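Local coordinates for protein 3-dehydroquinate dehydratase (Aquifex aeolicus, PDB 2EGZ) that catalyses the cis-dehydration of 3-dehydroquinate to 3-dehydroshikimate in the chorismate pathway, working as a homodimer through a Schiff-base intermediate, at residues 180-194 with 203-217. Residues are numbered along the deposited sequence; the frame is centred on the assembly and turned at random.
Sequences RLAGYVFGSVITYCS and QIPLEEMVELRKKFY
Tyr217 donates a hydrogen bond from its hydroxyl to the backbone carbonyl of Leu181, OH to O at 2.7 Å, and so ties the last helix of this TIM barrel, 206-217, to the short helix ahead of strand 190-192. Pairing of that strand with strand 2-7 closes the barrel; helix 206-217 packs outside, Leu206 and Met209 also touching Ile3. The carbonyl lies at the edge of the tyrosine ring, while Tyr184 brings CD2 over the ring centre in an edge-to-face pair, planes at 56°. Phe216 CB covers the opposite face. A phenylalanine here would lack the hydroxyl, which would probably leave Leu181 O without this donor and the ring freer to shift. Beside the Tyr217 ring Leu181 enters as a knob among Met209, Leu212 and Phe216; with CG anti to the backbone N (chi1 173°), its CD2 comes to 3.8 Å from Phe216 CD2. Met209 folds back on itself (chi3 85°), bringing CE end-on to Thr191, 3.6 Å from OG1, whose own bond goes to Arg180 O. Ser194 N donates to Ile204 O and Leu206 N to Ser194 O, bridging the backbones of Ser194 and Pro205, the helix N-cap. Arg180, a substrate-binding residue, hydrogen-bonds through NH2 to a tartrate probably from the crystallisation liquor, and its CB rests 4.0 Å from Ile204 CD1. A water donates to Tyr192 O at 2.6 Å and accepts from Ile204 N.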
# COMPACT_ATOMS: atom_id res chain seq x y z
N ARG B 180 -3.13 23.37 -7.48
CA ARG B 180 -4.30 23.57 -6.62
C ARG B 180 -5.29 24.54 -7.25
O ARG B 180 -6.49 24.51 -6.96
CB ARG B 180 -3.85 24.06 -5.24
CG ARG B 180 -2.97 23.04 -4.53
CD ARG B 180 -2.59 23.49 -3.13
NE ARG B 180 -1.72 22.52 -2.47
CZ ARG B 180 -2.14 21.43 -1.84
NH1 ARG B 180 -3.44 21.15 -1.77
NH2 ARG B 180 -1.27 20.60 -1.30
N LEU B 181 -4.79 25.40 -8.14
CA LEU B 181 -5.64 26.37 -8.82
C LEU B 181 -5.95 25.91 -10.24
O LEU B 181 -7.11 25.97 -10.69
CB LEU B 181 -4.96 27.74 -8.87
CG LEU B 181 -5.66 28.81 -9.71
CD1 LEU B 181 -7.05 29.06 -9.15
CD2 LEU B 181 -4.85 30.09 -9.70
N ALA B 182 -4.93 25.45 -10.95
CA ALA B 182 -5.07 25.03 -12.35
C ALA B 182 -5.72 23.66 -12.56
O ALA B 182 -6.14 23.34 -13.68
CB ALA B 182 -3.70 25.06 -13.03
N GLY B 183 -5.78 22.85 -11.51
CA GLY B 183 -6.37 21.53 -11.63
C GLY B 183 -7.76 21.53 -12.23
O GLY B 183 -8.13 20.61 -12.95
N TYR B 184 -8.54 22.57 -11.92
CA TYR B 184 -9.91 22.70 -12.42
C TYR B 184 -10.02 22.53 -13.94
O TYR B 184 -10.93 21.85 -14.44
CB TYR B 184 -10.47 24.06 -12.03
CG TYR B 184 -11.93 24.26 -12.40
CD1 TYR B 184 -12.91 23.40 -11.91
CD2 TYR B 184 -12.32 25.32 -13.23
CE1 TYR B 184 -14.25 23.59 -12.24
CE2 TYR B 184 -13.66 25.51 -13.56
CZ TYR B 184 -14.62 24.64 -13.06
OH TYR B 184 -15.95 24.82 -13.39
N VAL B 185 -9.10 23.15 -14.66
CA VAL B 185 -9.08 23.09 -16.12
C VAL B 185 -8.83 21.67 -16.63
O VAL B 185 -9.17 21.33 -17.76
CB VAL B 185 -8.02 24.08 -16.66
CG1 VAL B 185 -7.55 23.68 -18.04
CG2 VAL B 185 -8.61 25.48 -16.68
N PHE B 186 -8.26 20.84 -15.76
CA PHE B 186 -7.97 19.46 -16.10
C PHE B 186 -9.00 18.49 -15.49
O PHE B 186 -8.75 17.29 -15.38
CB PHE B 186 -6.56 19.11 -15.62
CG PHE B 186 -5.49 19.87 -16.34
CD1 PHE B 186 -4.96 19.39 -17.53
CD2 PHE B 186 -5.04 21.08 -15.85
CE1 PHE B 186 -3.99 20.11 -18.22
CE2 PHE B 186 -4.07 21.82 -16.53
CZ PHE B 186 -3.55 21.32 -17.72
N GLY B 187 -10.16 19.02 -15.12
CA GLY B 187 -11.21 18.17 -14.56
C GLY B 187 -11.20 17.93 -13.05
O GLY B 187 -11.98 17.13 -12.56
N SER B 188 -10.32 18.61 -12.32
CA SER B 188 -10.27 18.45 -10.86
C SER B 188 -11.46 19.22 -10.29
O SER B 188 -11.58 20.43 -10.50
CB SER B 188 -8.96 18.99 -10.30
OG SER B 188 -8.76 18.54 -8.96
N VAL B 189 -12.33 18.53 -9.56
CA VAL B 189 -13.54 19.13 -9.03
C VAL B 189 -13.50 19.70 -7.62
O VAL B 189 -14.38 20.47 -7.23
CB VAL B 189 -14.71 18.13 -9.10
CG1 VAL B 189 -14.98 17.77 -10.56
CG2 VAL B 189 -14.37 16.86 -8.30
N ILE B 190 -12.48 19.33 -6.85
CA ILE B 190 -12.32 19.82 -5.48
C ILE B 190 -10.86 20.17 -5.23
O ILE B 190 -9.96 19.45 -5.69
CB ILE B 190 -12.74 18.75 -4.44
CG1 ILE B 190 -14.22 18.40 -4.60
CG2 ILE B 190 -12.46 19.25 -3.01
CD1 ILE B 190 -14.67 17.19 -3.77
N THR B 191 -10.63 21.28 -4.55
CA THR B 191 -9.27 21.70 -4.22
C THR B 191 -9.24 21.79 -2.69
O THR B 191 -10.26 22.06 -2.06
CB THR B 191 -8.92 23.06 -4.86
OG1 THR B 191 -7.51 23.31 -4.72
CG2 THR B 191 -9.70 24.19 -4.21
N TYR B 192 -8.08 21.54 -2.10
CA TYR B 192 -7.94 21.55 -0.65
C TYR B 192 -7.06 22.69 -0.16
O TYR B 192 -5.96 22.91 -0.69
CB TYR B 192 -7.38 20.21 -0.17
CG TYR B 192 -8.27 19.04 -0.51
CD1 TYR B 192 -8.89 18.30 0.50
CD2 TYR B 192 -8.50 18.67 -1.84
CE1 TYR B 192 -9.73 17.22 0.19
CE2 TYR B 192 -9.34 17.60 -2.16
CZ TYR B 192 -9.95 16.88 -1.14
OH TYR B 192 -10.77 15.82 -1.45
N CYS B 193 -7.53 23.39 0.86
CA CYS B 193 -6.80 24.53 1.41
C CYS B 193 -6.50 24.34 2.88
O CYS B 193 -6.94 23.38 3.51
CB CYS B 193 -7.64 25.80 1.27
SG CYS B 193 -8.03 26.30 -0.40
N SER B 194 -5.72 25.27 3.42
CA SER B 194 -5.39 25.28 4.84
C SER B 194 -6.38 26.31 5.39
O SER B 194 -6.78 27.22 4.67
CB SER B 194 -3.95 25.75 5.06
OG SER B 194 -3.76 27.05 4.51
N GLN B 203 0.79 24.67 0.36
CA GLN B 203 -0.58 24.90 0.78
C GLN B 203 -1.03 26.32 0.47
O GLN B 203 -0.21 27.24 0.38
CB GLN B 203 -0.76 24.63 2.28
CG GLN B 203 -0.34 23.23 2.70
CD GLN B 203 -0.66 22.95 4.16
OE1 GLN B 203 -0.56 23.84 5.01
NE2 GLN B 203 -1.03 21.71 4.46
N ILE B 204 -2.34 26.48 0.29
CA ILE B 204 -2.92 27.78 -0.00
C ILE B 204 -4.06 28.05 0.97
O ILE B 204 -4.93 27.20 1.17
CB ILE B 204 -3.49 27.82 -1.43
CG1 ILE B 204 -2.36 27.62 -2.45
CG2 ILE B 204 -4.21 29.15 -1.67
CD1 ILE B 204 -2.83 27.66 -3.89
N PRO B 205 -4.06 29.23 1.61
CA PRO B 205 -5.12 29.58 2.56
C PRO B 205 -6.49 29.69 1.90
O PRO B 205 -6.62 30.16 0.77
CB PRO B 205 -4.65 30.92 3.13
CG PRO B 205 -3.14 30.80 3.06
CD PRO B 205 -2.95 30.19 1.68
N LEU B 206 -7.52 29.26 2.63
CA LEU B 206 -8.89 29.30 2.14
C LEU B 206 -9.29 30.65 1.55
O LEU B 206 -9.84 30.71 0.45
CB LEU B 206 -9.84 28.93 3.28
CG LEU B 206 -11.35 29.12 3.05
CD1 LEU B 206 -11.81 28.35 1.82
CD2 LEU B 206 -12.09 28.65 4.29
N GLU B 207 -9.02 31.73 2.27
CA GLU B 207 -9.39 33.06 1.79
C GLU B 207 -8.77 33.38 0.44
O GLU B 207 -9.42 33.97 -0.42
CB GLU B 207 -8.97 34.13 2.80
CG GLU B 207 -9.73 34.07 4.12
CD GLU B 207 -9.40 35.24 5.03
OE1 GLU B 207 -8.21 35.42 5.35
OE2 GLU B 207 -10.33 35.97 5.42
N GLU B 208 -7.50 33.01 0.26
CA GLU B 208 -6.81 33.28 -0.99
C GLU B 208 -7.40 32.47 -2.15
O GLU B 208 -7.58 33.00 -3.25
CB GLU B 208 -5.31 32.99 -0.84
CG GLU B 208 -4.59 34.02 0.02
CD GLU B 208 -3.11 33.70 0.22
OE1 GLU B 208 -2.45 33.31 -0.77
OE2 GLU B 208 -2.62 33.84 1.36
N MET B 209 -7.70 31.20 -1.91
CA MET B 209 -8.25 30.36 -2.98
C MET B 209 -9.63 30.86 -3.42
O MET B 209 -9.99 30.75 -4.59
CB MET B 209 -8.36 28.91 -2.52
CG MET B 209 -8.83 27.95 -3.61
SD MET B 209 -7.75 27.91 -5.07
CE MET B 209 -6.55 26.73 -4.52
N VAL B 210 -10.40 31.40 -2.48
CA VAL B 210 -11.72 31.91 -2.82
C VAL B 210 -11.60 33.05 -3.83
O VAL B 210 -12.32 33.10 -4.82
CB VAL B 210 -12.45 32.42 -1.56
CG1 VAL B 210 -13.69 33.21 -1.94
CG2 VAL B 210 -12.84 31.23 -0.69
N GLU B 211 -10.66 33.96 -3.57
CA GLU B 211 -10.46 35.08 -4.47
C GLU B 211 -9.86 34.64 -5.80
O GLU B 211 -10.18 35.21 -6.84
CB GLU B 211 -9.56 36.13 -3.81
CG GLU B 211 -9.60 37.48 -4.51
CD GLU B 211 -11.02 38.01 -4.65
OE1 GLU B 211 -11.71 38.15 -3.62
OE2 GLU B 211 -11.44 38.29 -5.80
N LEU B 212 -9.00 33.62 -5.77
CA LEU B 212 -8.38 33.12 -7.00
C LEU B 212 -9.41 32.43 -7.88
O LEU B 212 -9.39 32.56 -9.10
CB LEU B 212 -7.25 32.13 -6.67
CG LEU B 212 -6.03 32.71 -5.94
CD1 LEU B 212 -5.10 31.59 -5.51
CD2 LEU B 212 -5.31 33.69 -6.86
N ARG B 213 -10.32 31.68 -7.25
CA ARG B 213 -11.36 30.98 -8.00
C ARG B 213 -12.26 31.99 -8.71
O ARG B 213 -12.69 31.78 -9.84
CB ARG B 213 -12.20 30.10 -7.07
CG ARG B 213 -13.28 29.31 -7.81
CD ARG B 213 -14.13 28.46 -6.86
NE ARG B 213 -14.72 29.27 -5.80
CZ ARG B 213 -15.44 28.79 -4.79
NH1 ARG B 213 -15.66 27.48 -4.70
NH2 ARG B 213 -15.92 29.61 -3.87
N LYS B 214 -12.53 33.11 -8.04
CA LYS B 214 -13.37 34.15 -8.61
C LYS B 214 -12.66 34.85 -9.76
O LYS B 214 -13.23 35.05 -10.83
CB LYS B 214 -13.76 35.16 -7.53
CG LYS B 214 -14.59 36.33 -8.02
CD LYS B 214 -14.97 37.27 -6.88
CE LYS B 214 -15.92 36.59 -5.89
NZ LYS B 214 -16.48 37.54 -4.87
N LYS B 215 -11.39 35.18 -9.54
CA LYS B 215 -10.59 35.87 -10.55
C LYS B 215 -10.36 35.07 -11.83
O LYS B 215 -10.41 35.62 -12.93
CB LYS B 215 -9.23 36.27 -9.95
CG LYS B 215 -8.33 37.03 -10.92
CD LYS B 215 -6.92 37.24 -10.36
CE LYS B 215 -6.90 38.18 -9.16
NZ LYS B 215 -5.50 38.44 -8.68
N PHE B 216 -10.10 33.77 -11.68
CA PHE B 216 -9.82 32.93 -12.84
C PHE B 216 -10.97 32.18 -13.49
O PHE B 216 -10.95 31.93 -14.70
CB PHE B 216 -8.71 31.94 -12.47
CG PHE B 216 -7.35 32.56 -12.38
CD1 PHE B 216 -6.60 32.77 -13.53
CD2 PHE B 216 -6.85 32.99 -11.16
CE1 PHE B 216 -5.36 33.40 -13.46
CE2 PHE B 216 -5.61 33.62 -11.08
CZ PHE B 216 -4.86 33.83 -12.23
N TYR B 217 -11.98 31.82 -12.70
CA TYR B 217 -13.10 31.06 -13.24
C TYR B 217 -14.46 31.67 -12.97
O TYR B 217 -15.48 31.10 -13.36
CB TYR B 217 -13.08 29.63 -12.66
CG TYR B 217 -11.75 28.93 -12.75
CD1 TYR B 217 -11.10 28.77 -13.98
CD2 TYR B 217 -11.14 28.40 -11.61
CE1 TYR B 217 -9.88 28.10 -14.07
CE2 TYR B 217 -9.92 27.73 -11.69
CZ TYR B 217 -9.29 27.58 -12.93
OH TYR B 217 -8.09 26.91 -13.01
O HOH W 1 -3.73 23.68 0.49